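PDB 5B6T: glycosyl hydrolase family 62 protein, which hydrolyses alpha-L-arabinofuranosides and, as a family 62 glycoside hydrolase, probably removes arabinofuranosyl side chains from arabinoxylan. Local coordinates for residues F5-S10 with A249-F254; A83-Y88 with Y96-N101; S158-H163 with R192-A197. All coordinates share one frame; numbering follows the deposited sequence.

Contact 1 (F5-S10 with A249-F254)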
ATOM      1  N   PHE A   5      -4.182 -13.533  13.618  1.00  9.78           N
ATOM      2  CA  PHE A   5      -2.957 -13.676  12.843  1.00  9.63           C
ATOM      3  C   PHE A   5      -1.725 -13.748  13.702  1.00  9.22           C
ATOM      4  O   PHE A   5      -1.633 -13.129  14.739  1.00  9.05           O
ATOM      5  CB  PHE A   5      -2.834 -12.503  11.853  1.00  9.11           C
ATOM      6  CG  PHE A   5      -3.949 -12.470  10.882  1.00  9.14           C
ATOM      7  CD1 PHE A   5      -3.869 -13.200   9.706  1.00  9.28           C
ATOM      8  CD2 PHE A   5      -5.155 -11.851  11.204  1.00  9.07           C
ATOM      9  CE1 PHE A   5      -4.954 -13.234   8.838  1.00  8.89           C
ATOM     10  CE2 PHE A   5      -6.222 -11.898  10.339  1.00  9.26           C
ATOM     11  CZ  PHE A   5      -6.110 -12.581   9.157  1.00  9.29           C
ATOM     12  N   ARG A   6      -0.762 -14.538  13.238  1.00  9.58           N
ATOM     13  CA  ARG A   6       0.583 -14.541  13.773  1.00 10.04           C
ATOM     14  C   ARG A   6       1.574 -14.537  12.628  1.00  9.05           C
ATOM     15  O   ARG A   6       1.347 -15.156  11.584  1.00  9.53           O
ATOM     16  CB  ARG A   6       0.818 -15.741  14.698  1.00 11.99           C
ATOM     17  CG  ARG A   6       0.104 -15.484  16.023  1.00 13.51           C
ATOM     18  CD  ARG A   6       0.561 -16.394  17.138  1.00 14.43           C
ATOM     19  NE  ARG A   6       2.013 -16.396  17.269  1.00 14.81           N
ATOM     20  CZ  ARG A   6       2.772 -15.470  17.848  1.00 14.58           C
ATOM     21  NH1 ARG A   6       2.276 -14.383  18.419  1.00 15.72           N
ATOM     22  NH2 ARG A   6       4.084 -15.673  17.867  1.00 15.04           N
ATOM     23  N   TRP A   7       2.693 -13.859  12.844  1.00  8.43           N
ATOM     24  CA  TRP A   7       3.686 -13.640  11.780  1.00  8.30           C
ATOM     25  C   TRP A   7       5.091 -13.878  12.288  1.00  8.69           C
ATOM     26  O   TRP A   7       5.392 -13.719  13.490  1.00  8.30           O
ATOM     27  CB  TRP A   7       3.662 -12.189  11.262  1.00  8.25           C
ATOM     28  CG  TRP A   7       2.324 -11.663  10.903  1.00  7.90           C
ATOM     29  CD1 TRP A   7       1.476 -10.992  11.727  1.00  7.84           C
ATOM     30  CD2 TRP A   7       1.676 -11.753   9.625  1.00  7.91           C
ATOM     31  NE1 TRP A   7       0.343 -10.657  11.037  1.00  7.88           N
ATOM     32  CE2 TRP A   7       0.436 -11.112   9.748  1.00  7.82           C
ATOM     33  CE3 TRP A   7       2.019 -12.328   8.398  1.00  7.66           C
ATOM     34  CZ2 TRP A   7      -0.473 -11.018   8.680  1.00  7.79           C
ATOM     35  CZ3 TRP A   7       1.146 -12.221   7.333  1.00  7.68           C
ATOM     36  CH2 TRP A   7      -0.102 -11.565   7.483  1.00  7.77           C
ATOM     37  N   SER A   8       5.974 -14.161  11.330  1.00  8.26           N
ATOM     38  CA  SER A   8       7.416 -14.131  11.519  1.00  8.48           C
ATOM     39  C   SER A   8       8.001 -13.108  10.549  1.00  8.58           C
ATOM     40  O   SER A   8       7.746 -13.180   9.337  1.00  8.37           O
ATOM     41  CB  SER A   8       8.041 -15.507  11.250  1.00  9.02           C
ATOM     42  OG  SER A   8       9.461 -15.421  11.352  1.00  8.96           O
ATOM     43  N   SER A   9       8.764 -12.164  11.086  1.00  8.32           N
ATOM     44  CA  SER A   9       9.356 -11.106  10.293  1.00  9.08           C
ATOM     45  C   SER A   9      10.800 -11.370   9.961  1.00  9.24           C
ATOM     46  O   SER A   9      11.590 -11.808  10.813  1.00  9.13           O
ATOM     47  CB  SER A   9       9.287  -9.762  11.007  1.00  8.93           C
ATOM     48  OG  SER A   9       9.820  -8.723  10.165  1.00  9.34           O
ATOM     49  N   SER A  10      11.145 -11.068   8.720  1.00  8.81           N
ATOM     50  CA  SER A  10      12.538 -10.904   8.316  1.00  9.10           C
ATOM     51  C   SER A  10      13.175  -9.727   9.015  1.00  9.01           C
ATOM     52  O   SER A  10      12.497  -8.930   9.659  1.00  9.44           O
ATOM     53  CB  SER A  10      12.610 -10.646   6.815  1.00  8.96           C
ATOM     54  OG  SER A  10      12.147  -9.334   6.499  1.00  8.88           O
ATOM     55  N   ALA A 249       3.262  -5.153  16.743  1.00  9.15           N
ATOM     56  CA  ALA A 249       4.406  -5.741  17.450  1.00 10.21           C
ATOM     57  C   ALA A 249       4.018  -6.969  18.269  1.00 10.01           C
ATOM     58  O   ALA A 249       4.841  -7.890  18.406  1.00 11.37           O
ATOM     59  CB  ALA A 249       5.054  -4.702  18.349  1.00 10.67           C
ATOM     60  N   ASN A 250       2.798  -7.003  18.810  1.00 10.34           N
ATOM     61  CA  ASN A 250       2.404  -8.109  19.689  1.00 10.40           C
ATOM     62  C   ASN A 250       1.940  -9.376  18.987  1.00 10.49           C
ATOM     63  O   ASN A 250       1.592 -10.356  19.660  1.00 11.76           O
ATOM     64  CB  ASN A 250       1.376  -7.680  20.754  1.00 10.71           C
ATOM     65  CG  ASN A 250       0.042  -7.263  20.147  1.00 11.42           C
ATOM     66  OD1 ASN A 250       0.028  -6.659  19.103  1.00 12.10           O
ATOM     67  ND2 ASN A 250      -1.069  -7.554  20.814  1.00 12.35           N
ATOM     68  N   ASN A 251       1.914  -9.392  17.666  1.00  9.57           N
ATOM     69  CA  ASN A 251       1.739 -10.670  16.963  1.00  8.61           C
ATOM     70  C   ASN A 251       2.777 -10.937  15.882  1.00  8.48           C
ATOM     71  O   ASN A 251       2.552 -11.753  14.974  1.00  8.50           O
ATOM     72  CB  ASN A 251       0.300 -10.857  16.416  1.00  8.30           C
ATOM     73  CG  ASN A 251      -0.001 -10.018  15.187  1.00  8.58           C
ATOM     74  OD1 ASN A 251       0.700  -9.066  14.891  1.00  8.13           O
ATOM     75  ND2 ASN A 251      -1.106 -10.327  14.514  1.00  8.59           N
ATOM     76  N   VAL A 252       3.900 -10.246  15.985  1.00  8.55           N
ATOM     77  CA  VAL A 252       5.015 -10.410  15.059  1.00  9.01           C
ATOM     78  C   VAL A 252       6.250 -10.903  15.795  1.00  9.08           C
ATOM     79  O   VAL A 252       6.817 -10.194  16.634  1.00  9.25           O
ATOM     80  CB  VAL A 252       5.329  -9.080  14.350  1.00  9.51           C
ATOM     81  CG1 VAL A 252       6.620  -9.167  13.555  1.00  9.82           C
ATOM     82  CG2 VAL A 252       4.151  -8.668  13.453  1.00  9.65           C
ATOM     83  N   ALA A 253       6.596 -12.155  15.508  1.00  8.52           N
ATOM     84  CA  ALA A 253       7.856 -12.751  15.906  1.00  8.99           C
ATOM     85  C   ALA A 253       8.916 -12.332  14.903  1.00  9.69           C
ATOM     86  O   ALA A 253       8.589 -11.991  13.760  1.00  9.60           O
ATOM     87  CB  ALA A 253       7.738 -14.277  15.915  1.00  8.82           C
ATOM     88  N   PHE A 254      10.175 -12.412  15.336  1.00  9.93           N
ATOM     89  CA  PHE A 254      11.310 -12.255  14.434  1.00  9.62           C
ATOM     90  C   PHE A 254      12.190 -13.500  14.573  1.00  9.92           C
ATOM     91  O   PHE A 254      12.435 -13.952  15.697  1.00  9.37           O
ATOM     92  CB  PHE A 254      12.135 -11.022  14.812  1.00  9.94           C
ATOM     93  CG  PHE A 254      11.392  -9.717  14.698  1.00 10.19           C
ATOM     94  CD1 PHE A 254      10.524  -9.307  15.694  1.00 10.64           C
ATOM     95  CD2 PHE A 254      11.583  -8.882  13.613  1.00 10.24           C
ATOM     96  CE1 PHE A 254       9.829  -8.129  15.573  1.00 10.44           C
ATOM     97  CE2 PHE A 254      10.911  -7.688  13.522  1.00 10.07           C
ATOM     98  CZ  PHE A 254      10.019  -7.318  14.484  1.00 10.37           C
TER
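S9 and W7 carry the backbone pairing with A253: S9 N donates to A253 O at 2.7 Å, and A253 N donates to W7 O at 2.8 Å. The W7 N also gives its hydrogen to N251 O. Just before the paired residues, the side chain of N251 takes over, its ND2 reaching F5 O at 2.9 Å from well above the carbonyl plane. Asparagine suits this spot because its two ends do different work: ND2 also meets F246 O, while OD1 accepts from R248 N. The N251 CG stands between the backbone N and the carbonyl carbon (chi1 75°), and the amide beyond it is held by those bonds beside W7.

The two strands run parallel, and 7-9 passes on to pair with 305-311. A strand from the very start of the chain is thus built into a sheet of C-terminal strands, the ring closure expected of the five-bladed beta-propeller of family 62.

W7, V252, S9 and F254 share one face of this pairing. The W7 ring and the N251 amide lie side by side with their planes 82° apart, and W7 CD1 touches V252 CG2 at 3.9 Å; the indole NE1 is bonded to F246 O. S9 CB touches both V252 CG1, at 3.7 Å, and F254 CD2, at 3.6 Å, which a small serine allows. Its hydroxyl turns to S10 O and also bonds Y288 OH. On the other face, the A253 methyl sits 3.4 Å from W7 O.

Contact 2 (A83-Y88 with Y96-N101)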
ATOM      1  N   ALA A  83       3.617   6.837  -2.538  1.00  6.82           N
ATOM      2  CA  ALA A  83       2.716   5.733  -2.157  1.00  6.71           C
ATOM      3  C   ALA A  83       2.078   5.037  -3.357  1.00  6.55           C
ATOM      4  O   ALA A  83       0.890   5.210  -3.666  1.00  7.37           O
ATOM      5  CB  ALA A  83       1.682   6.184  -1.113  1.00  6.89           C
ATOM      6  N   PRO A  84       2.873   4.221  -4.036  1.00  6.15           N
ATOM      7  CA  PRO A  84       2.433   3.631  -5.278  1.00  6.06           C
ATOM      8  C   PRO A  84       1.596   2.346  -5.103  1.00  5.86           C
ATOM      9  O   PRO A  84       1.700   1.641  -4.086  1.00  6.02           O
ATOM     10  CB  PRO A  84       3.751   3.306  -5.971  1.00  5.97           C
ATOM     11  CG  PRO A  84       4.680   2.965  -4.848  1.00  6.04           C
ATOM     12  CD  PRO A  84       4.277   3.866  -3.724  1.00  5.84           C
ATOM     13  N   GLN A  85       0.820   2.012  -6.148  1.00  5.55           N
ATOM     14  CA  GLN A  85       0.117   0.743  -6.262  1.00  5.75           C
ATOM     15  C   GLN A  85       0.226   0.315  -7.706  1.00  5.92           C
ATOM     16  O   GLN A  85      -0.244   1.028  -8.573  1.00  6.17           O
ATOM     17  CB  GLN A  85      -1.367   0.862  -5.892  1.00  5.85           C
ATOM     18  CG  GLN A  85      -2.084  -0.486  -5.988  1.00  5.91           C
ATOM     19  CD  GLN A  85      -3.573  -0.357  -6.166  1.00  6.05           C
ATOM     20  OE1 GLN A  85      -4.087   0.645  -6.639  1.00  6.25           O
ATOM     21  NE2 GLN A  85      -4.272  -1.426  -5.831  1.00  6.10           N
ATOM     22  N   VAL A  86       0.829  -0.838  -7.963  1.00  6.14           N
ATOM     23  CA  VAL A  86       0.942  -1.371  -9.317  1.00  6.54           C
ATOM     24  C   VAL A  86      -0.033  -2.516  -9.566  1.00  6.40           C
ATOM     25  O   VAL A  86      -0.216  -3.375  -8.710  1.00  6.92           O
ATOM     26  CB  VAL A  86       2.401  -1.831  -9.648  1.00  6.62           C
ATOM     27  CG1 VAL A  86       2.841  -3.029  -8.807  1.00  6.62           C
ATOM     28  CG2 VAL A  86       2.541  -2.147 -11.140  1.00  7.09           C
ATOM     29  N   PHE A  87      -0.605  -2.569 -10.760  1.00  6.69           N
ATOM     30  CA  PHE A  87      -1.467  -3.697 -11.160  1.00  6.93           C
ATOM     31  C   PHE A  87      -1.622  -3.682 -12.669  1.00  7.18           C
ATOM     32  O   PHE A  87      -1.394  -2.654 -13.312  1.00  7.73           O
ATOM     33  CB  PHE A  87      -2.875  -3.679 -10.496  1.00  6.82           C
ATOM     34  CG  PHE A  87      -3.649  -2.418 -10.741  1.00  7.02           C
ATOM     35  CD1 PHE A  87      -4.522  -2.318 -11.823  1.00  7.54           C
ATOM     36  CD2 PHE A  87      -3.563  -1.336  -9.866  1.00  7.11           C
ATOM     37  CE1 PHE A  87      -5.220  -1.154 -12.067  1.00  7.40           C
ATOM     38  CE2 PHE A  87      -4.268  -0.162 -10.124  1.00  7.31           C
ATOM     39  CZ  PHE A  87      -5.126  -0.101 -11.191  1.00  7.32           C
ATOM     40  N   TYR A  88      -2.030  -4.814 -13.221  1.00  7.59           N
ATOM     41  CA  TYR A  88      -2.226  -4.944 -14.653  1.00  8.33           C
ATOM     42  C   TYR A  88      -3.694  -4.807 -14.932  1.00  8.18           C
ATOM     43  O   TYR A  88      -4.510  -5.614 -14.432  1.00  7.76           O
ATOM     44  CB  TYR A  88      -1.726  -6.316 -15.109  1.00  9.35           C
ATOM     45  CG  TYR A  88      -1.820  -6.589 -16.579  1.00 10.35           C
ATOM     46  CD1 TYR A  88      -0.972  -5.953 -17.489  1.00 11.05           C
ATOM     47  CD2 TYR A  88      -2.676  -7.546 -17.046  1.00 11.60           C
ATOM     48  CE1 TYR A  88      -1.038  -6.229 -18.845  1.00 11.97           C
ATOM     49  CE2 TYR A  88      -2.753  -7.832 -18.394  1.00 12.32           C
ATOM     50  CZ  TYR A  88      -1.935  -7.172 -19.286  1.00 11.89           C
ATOM     51  OH  TYR A  88      -1.981  -7.508 -20.637  1.00 14.59           O
ATOM     52  N   TYR A  96      -0.917  -0.242 -14.677  1.00  7.20           N
ATOM     53  CA  TYR A  96      -1.158   1.038 -14.026  1.00  7.13           C
ATOM     54  C   TYR A  96      -0.297   1.134 -12.794  1.00  6.86           C
ATOM     55  O   TYR A  96      -0.083   0.113 -12.089  1.00  7.23           O
ATOM     56  CB  TYR A  96      -2.641   1.226 -13.646  1.00  7.42           C
ATOM     57  CG  TYR A  96      -3.510   1.696 -14.774  1.00  7.57           C
ATOM     58  CD1 TYR A  96      -3.830   0.865 -15.823  1.00  7.71           C
ATOM     59  CD2 TYR A  96      -4.006   2.996 -14.795  1.00  7.66           C
ATOM     60  CE1 TYR A  96      -4.601   1.316 -16.896  1.00  7.85           C
ATOM     61  CE2 TYR A  96      -4.766   3.446 -15.844  1.00  8.15           C
ATOM     62  CZ  TYR A  96      -5.064   2.616 -16.886  1.00  8.26           C
ATOM     63  OH  TYR A  96      -5.834   3.072 -17.949  1.00  8.94           O
ATOM     64  N   LEU A  97       0.167   2.351 -12.522  1.00  6.76           N
ATOM     65  CA  LEU A  97       0.852   2.712 -11.278  1.00  6.85           C
ATOM     66  C   LEU A  97       0.074   3.914 -10.719  1.00  7.39           C
ATOM     67  O   LEU A  97       0.063   4.989 -11.341  1.00  7.12           O
ATOM     68  CB  LEU A  97       2.309   3.103 -11.547  1.00  7.33           C
ATOM     69  CG  LEU A  97       3.192   3.226 -10.311  1.00  7.36           C
ATOM     70  CD1 LEU A  97       3.397   1.871  -9.610  1.00  7.47           C
ATOM     71  CD2 LEU A  97       4.545   3.861 -10.648  1.00  7.94           C
ATOM     72  N   VAL A  98      -0.629   3.658  -9.623  1.00  6.90           N
ATOM     73  CA  VAL A  98      -1.471   4.605  -8.936  1.00  7.13           C
ATOM     74  C   VAL A  98      -0.674   5.175  -7.771  1.00  7.35           C
ATOM     75  O   VAL A  98       0.084   4.450  -7.116  1.00  7.67           O
ATOM     76  CB  VAL A  98      -2.769   3.913  -8.472  1.00  7.25           C
ATOM     77  CG1 VAL A  98      -3.560   4.780  -7.498  1.00  7.26           C
ATOM     78  CG2 VAL A  98      -3.602   3.562  -9.671  1.00  7.31           C
ATOM     79  N   TYR A  99      -0.795   6.473  -7.543  1.00  7.48           N
ATOM     80  CA  TYR A  99      -0.034   7.168  -6.487  1.00  7.79           C
ATOM     81  C   TYR A  99      -0.662   8.547  -6.254  1.00  8.39           C
ATOM     82  O   TYR A  99      -1.655   8.910  -6.925  1.00  8.10           O
ATOM     83  CB  TYR A  99       1.459   7.302  -6.872  1.00  7.83           C
ATOM     84  CG  TYR A  99       1.656   7.898  -8.259  1.00  7.60           C
ATOM     85  CD1 TYR A  99       1.733   7.082  -9.370  1.00  7.52           C
ATOM     86  CD2 TYR A  99       1.824   9.269  -8.447  1.00  8.03           C
ATOM     87  CE1 TYR A  99       1.891   7.598 -10.632  1.00  8.01           C
ATOM     88  CE2 TYR A  99       2.007   9.796  -9.715  1.00  8.27           C
ATOM     89  CZ  TYR A  99       2.058   8.952 -10.812  1.00  8.18           C
ATOM     90  OH  TYR A  99       2.207   9.452 -12.097  1.00  9.46           O
ATOM     91  N   GLN A 100      -0.081   9.300  -5.324  1.00  8.30           N
ATOM     92  CA  GLN A 100      -0.573  10.659  -5.051  1.00  8.32           C
ATOM     93  C   GLN A 100       0.468  11.678  -5.486  1.00  8.33           C
ATOM     94  O   GLN A 100       1.681  11.447  -5.411  1.00  8.06           O
ATOM     95  CB  GLN A 100      -0.869  10.820  -3.557  1.00  8.79           C
ATOM     96  CG  GLN A 100       0.375  10.821  -2.677  1.00  9.04           C
ATOM     97  CD  GLN A 100       0.244  10.049  -1.381  1.00  9.37           C
ATOM     98  OE1 GLN A 100      -0.462   9.059  -1.287  1.00  9.24           O
ATOM     99  NE2 GLN A 100       0.937  10.501  -0.377  1.00  9.46           N
ATOM    100  N   ASN A 101      -0.015  12.815  -5.958  1.00  8.89           N
ATOM    101  CA  ASN A 101       0.824  13.924  -6.354  1.00  9.84           C
ATOM    102  C   ASN A 101       0.240  15.249  -5.861  1.00  9.98           C
ATOM    103  O   ASN A 101       0.588  16.308  -6.407  1.00 12.05           O
ATOM    104  CB  ASN A 101       0.993  13.964  -7.878  1.00  9.83           C
ATOM    105  CG  ASN A 101      -0.277  14.348  -8.602  1.00 10.20           C
ATOM    106  OD1 ASN A 101      -1.384  14.270  -8.052  1.00 10.26           O
ATOM    107  ND2 ASN A 101      -0.119  14.743  -9.864  1.00 10.89           N
TER
HETATM  108  O   HOH W   1      -1.138   7.009  -3.120  1.00  6.71           O
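F87 and Y96 form a hydrogen-bonded antiparallel pair: Y96 N donates to F87 O at 2.8 Å, almost straight, and F87 N returns a bond to Y96 O. Q85 and V98 repeat the pattern two residues along, with Q85 N to V98 O at 2.7 Å. V86 and L97 face each other between them as a non-hydrogen-bonded pair.

The F87 side chain leans across to the other strand. Its CG lies between the backbone N and the carbonyl carbon (chi1 57°), and the ring receives Y96 CB over one face, 4.0 Å from the centroid. The two aromatic rings are nearly parallel, 7° apart, yet slid so far that they barely overlap, so the contact is a CH-pi one rather than a stack. F87 CE2 also meets V98 CG2 at 3.8 Å. Beside them Q85 runs extended next to V98, a branched residue that offers it an apolar flank, and Q85 OE1 accepts from V146 N. On the face of V86 and L97 the contacts are apolar: L97 CD1 touches V86 CB at 3.8 Å, and also P84 CB at 3.9 Å. Near A83 a water lies 2.8 Å from both A83 O and Q100 OE1 and can link the strands there; Q100 OE1 is further bonded to D143 N, and Q100 NE2 to Y80 OH and a bound glycerol.

The A83 end of the hairpin lies near the bound calcium ion, about 5 Å from the A83 side chain. This hairpin supplies two strands of a four-stranded propeller blade, with 82-89 at one edge and 104-109 following 94-100. P84, V86 and L97 pack on F41 of strand 37-46, while A83, Q85, V98 and Q100 meet strand 142-148, which wedges the hairpin between two neighbouring sheets.

Contact 3 (S158-H163 with R192-A197)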
ATOM      1  N   SER A 158      -7.439   7.980   1.712  1.00  7.44           N
ATOM      2  CA  SER A 158      -7.494   8.414   3.091  1.00  8.28           C
ATOM      3  C   SER A 158      -7.207   9.902   3.254  1.00  8.03           C
ATOM      4  O   SER A 158      -6.687  10.540   2.359  1.00  7.53           O
ATOM      5  CB  SER A 158      -6.449   7.617   3.889  1.00  9.19           C
ATOM      6  OG  SER A 158      -6.793   6.263   3.903  1.00 11.38           O
ATOM      7  N   ASP A 159      -7.541  10.458   4.434  1.00  8.12           N
ATOM      8  CA  ASP A 159      -7.231  11.851   4.683  1.00  7.78           C
ATOM      9  C   ASP A 159      -6.373  12.117   5.915  1.00  8.18           C
ATOM     10  O   ASP A 159      -6.234  13.267   6.314  1.00  7.74           O
ATOM     11  CB  ASP A 159      -8.507  12.707   4.725  1.00  7.97           C
ATOM     12  CG  ASP A 159      -9.483  12.288   5.799  1.00  7.82           C
ATOM     13  OD1 ASP A 159      -9.179  11.394   6.621  1.00  8.17           O
ATOM     14  OD2 ASP A 159     -10.561  12.929   5.856  1.00  8.58           O
ATOM     15  N   ASP A 160      -5.813  11.077   6.526  1.00  7.91           N
ATOM     16  CA  ASP A 160      -5.104  11.226   7.804  1.00  8.54           C
ATOM     17  C   ASP A 160      -5.982  11.904   8.860  1.00  8.60           C
ATOM     18  O   ASP A 160      -5.465  12.520   9.799  1.00  9.41           O
ATOM     19  CB  ASP A 160      -3.820  12.056   7.620  1.00  9.25           C
ATOM     20  CG  ASP A 160      -2.693  11.291   6.971  1.00 10.13           C
ATOM     21  OD1 ASP A 160      -2.768  10.016   6.939  1.00 10.43           O
ATOM     22  OD2 ASP A 160      -1.705  11.959   6.527  1.00 10.31           O
ATOM     23  N   ASN A 161      -7.293  11.788   8.697  1.00  8.21           N
ATOM     24  CA  ASN A 161      -8.249  12.400   9.622  1.00  8.24           C
ATOM     25  C   ASN A 161      -9.384  11.474   9.957  1.00  8.05           C
ATOM     26  O   ASN A 161     -10.444  11.922  10.399  1.00  8.17           O
ATOM     27  CB  ASN A 161      -8.818  13.720   9.080  1.00  8.22           C
ATOM     28  CG  ASN A 161      -9.337  14.615  10.197  1.00  8.09           C
ATOM     29  OD1 ASN A 161      -8.760  14.678  11.283  1.00  8.73           O
ATOM     30  ND2 ASN A 161     -10.452  15.316   9.921  1.00  7.71           N
ATOM     31  N   GLY A 162      -9.153  10.174   9.790  1.00  7.99           N
ATOM     32  CA  GLY A 162     -10.133   9.213  10.234  1.00  7.85           C
ATOM     33  C   GLY A 162     -11.222   8.884   9.242  1.00  8.16           C
ATOM     34  O   GLY A 162     -12.224   8.284   9.643  1.00  8.92           O
ATOM     35  N   HIS A 163     -11.040   9.215   7.952  1.00  7.83           N
ATOM     36  CA  HIS A 163     -12.014   8.842   6.932  1.00  8.19           C
ATOM     37  C   HIS A 163     -11.343   8.024   5.868  1.00  7.84           C
ATOM     38  O   HIS A 163     -10.234   8.334   5.459  1.00  8.47           O
ATOM     39  CB  HIS A 163     -12.647  10.070   6.277  1.00  8.48           C
ATOM     40  CG  HIS A 163     -13.192  11.040   7.272  1.00  8.92           C
ATOM     41  ND1 HIS A 163     -12.534  12.202   7.608  1.00  8.83           N
ATOM     42  CD2 HIS A 163     -14.313  11.007   8.027  1.00  9.63           C
ATOM     43  CE1 HIS A 163     -13.197  12.815   8.577  1.00  9.41           C
ATOM     44  NE2 HIS A 163     -14.298  12.122   8.825  1.00  9.49           N
ATOM     45  N   ARG A 192      -7.260   5.744  15.000  1.00  9.64           N
ATOM     46  CA  ARG A 192      -7.814   4.403  14.835  1.00  9.47           C
ATOM     47  C   ARG A 192      -7.987   4.014  13.367  1.00  8.96           C
ATOM     48  O   ARG A 192      -8.069   2.826  13.050  1.00  8.93           O
ATOM     49  CB  ARG A 192      -9.164   4.277  15.537  1.00  9.69           C
ATOM     50  CG  ARG A 192      -9.107   4.386  17.042  1.00 10.61           C
ATOM     51  CD  ARG A 192      -8.554   3.128  17.665  1.00 11.10           C
ATOM     52  NE  ARG A 192      -9.494   2.010  17.575  1.00 11.60           N
ATOM     53  CZ  ARG A 192      -9.296   0.769  18.039  1.00 12.03           C
ATOM     54  NH1 ARG A 192      -8.146   0.400  18.623  1.00 11.73           N
ATOM     55  NH2 ARG A 192     -10.277  -0.112  17.874  1.00 11.78           N
ATOM     56  N   LEU A 193      -8.012   4.998  12.468  1.00  7.97           N
ATOM     57  CA  LEU A 193      -8.254   4.737  11.041  1.00  8.38           C
ATOM     58  C   LEU A 193      -7.471   5.782  10.260  1.00  8.43           C
ATOM     59  O   LEU A 193      -8.018   6.738   9.699  1.00  8.32           O
ATOM     60  CB  LEU A 193      -9.749   4.786  10.751  1.00  8.73           C
ATOM     61  CG  LEU A 193     -10.191   4.184   9.419  1.00  9.44           C
ATOM     62  CD1 LEU A 193     -10.163   2.666   9.467  1.00  9.96           C
ATOM     63  CD2 LEU A 193     -11.575   4.683   9.025  1.00  9.88           C
ATOM     64  N   PHE A 194      -6.152   5.607  10.262  1.00  8.16           N
ATOM     65  CA  PHE A 194      -5.266   6.721   9.932  1.00  8.30           C
ATOM     66  C   PHE A 194      -4.923   6.837   8.456  1.00  7.88           C
ATOM     67  O   PHE A 194      -5.207   7.856   7.835  1.00  8.16           O
ATOM     68  CB  PHE A 194      -4.014   6.689  10.799  1.00  8.16           C
ATOM     69  CG  PHE A 194      -3.217   7.962  10.728  1.00  9.17           C
ATOM     70  CD1 PHE A 194      -3.753   9.155  11.196  1.00  9.24           C
ATOM     71  CD2 PHE A 194      -1.947   7.970  10.212  1.00  9.32           C
ATOM     72  CE1 PHE A 194      -3.023  10.334  11.106  1.00  9.71           C
ATOM     73  CE2 PHE A 194      -1.207   9.139  10.143  1.00  9.60           C
ATOM     74  CZ  PHE A 194      -1.748  10.324  10.576  1.00  9.69           C
ATOM     75  N   GLU A 195      -4.309   5.819   7.873  1.00  7.68           N
ATOM     76  CA  GLU A 195      -3.981   5.887   6.439  1.00  8.09           C
ATOM     77  C   GLU A 195      -3.660   4.487   5.919  1.00  7.69           C
ATOM     78  O   GLU A 195      -3.899   3.496   6.626  1.00  7.75           O
ATOM     79  CB  GLU A 195      -2.800   6.842   6.228  1.00  8.15           C
ATOM     80  CG  GLU A 195      -1.517   6.425   6.942  1.00  8.67           C
ATOM     81  CD  GLU A 195      -0.430   7.481   6.993  1.00  9.60           C
ATOM     82  OE1 GLU A 195      -0.550   8.589   6.461  1.00  9.60           O
ATOM     83  OE2 GLU A 195       0.653   7.220   7.577  1.00 10.81           O
ATOM     84  N   ALA A 196      -3.217   4.403   4.674  1.00  7.34           N
ATOM     85  CA  ALA A 196      -2.621   3.190   4.107  1.00  6.91           C
ATOM     86  C   ALA A 196      -3.593   2.018   4.078  1.00  6.82           C
ATOM     87  O   ALA A 196      -3.286   0.918   4.545  1.00  6.42           O
ATOM     88  CB  ALA A 196      -1.348   2.823   4.851  1.00  6.98           C
ATOM     89  N   ALA A 197      -4.693   2.217   3.376  1.00  6.49           N
ATOM     90  CA  ALA A 197      -5.614   1.115   3.087  1.00  6.69           C
ATOM     91  C   ALA A 197      -5.015   0.088   2.094  1.00  6.64           C
ATOM     92  O   ALA A 197      -4.250   0.429   1.212  1.00  6.87           O
ATOM     93  CB  ALA A 197      -6.931   1.639   2.543  1.00  7.12           C
TER
HETATM   94  O   HOH W   2      -5.775   4.534   2.033  1.00  6.33           O
HETATM   95  O   HOH W   3      -7.762   8.814   7.385  1.00  8.45           O
HETATM   96  O   HOH W   4       0.576  11.079   5.251  1.00 25.80           O
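E195, whose side chain is about 3 Å from the bound lead(II) ion, meets D160 at the edge of this metal site, with a glycerol also close to E195. D160 OD1 stands only 2.7 Å from E195 OE1, the two carboxylate planes turned 56° apart. A water donates to both D160 OD2 and E195 OE1, and E195 OE2 forms a salt bridge with R221.

The D160 carboxylate also lies flat on the F194 ring, their planes 8° apart, with OD1 3.6 Å above the ring plane toward its rim. In F194 a CG anti to the backbone N (chi1 -167°) is sent toward D160, and one ring face meets its carboxylate. Backbones meet more lightly: D160 CA touches F194 O, and G162 CA lies 3.3 Å from L193 O. Glycine fits at 162 because, at its backbone angles, a beta carbon would press on the carbonyl of N161.

D159 ties the turn together. Its OD1 accepts from N161 N at 2.8 Å, making an Asx turn, and from H163 N on the opposite face of the carboxylate plane; OD2 uses its syn lone pair for H163 ND1 at 2.7 Å. A water accepts from G162 N and lies within bonding distance of D159 OD1 and F194 O, and another links S158 OG to A197 N.

Where two blades of the propeller adjoin, F194 and E195 face E213 as a classic beta bulge at the start of strand 195-202, with E195 reaching toward the lead site.

Contact 1 closes the ring, while contacts 2 and 3 fall in the long run of chain between its two segments, contact 2 first. Between centres, contacts 1 and 2 are about 27 Å apart, on opposite sides of the chain's centre, and contacts 1 and 3 about 23 Å. Contacts 2 and 3 are nearer, about 18 Å, with about 7 Å between nearest atoms. The sheet of strands 142-148 to 182-186 connects them: the backbone N of D143 donates to Q100 OE1, and the 158-163 loop connects two strands of that sheet. Contact 1 pairs an N-terminal strand with a late one, in the sheet that also holds 305-311, whereas contacts 2 and 3 approach the calcium and lead ions.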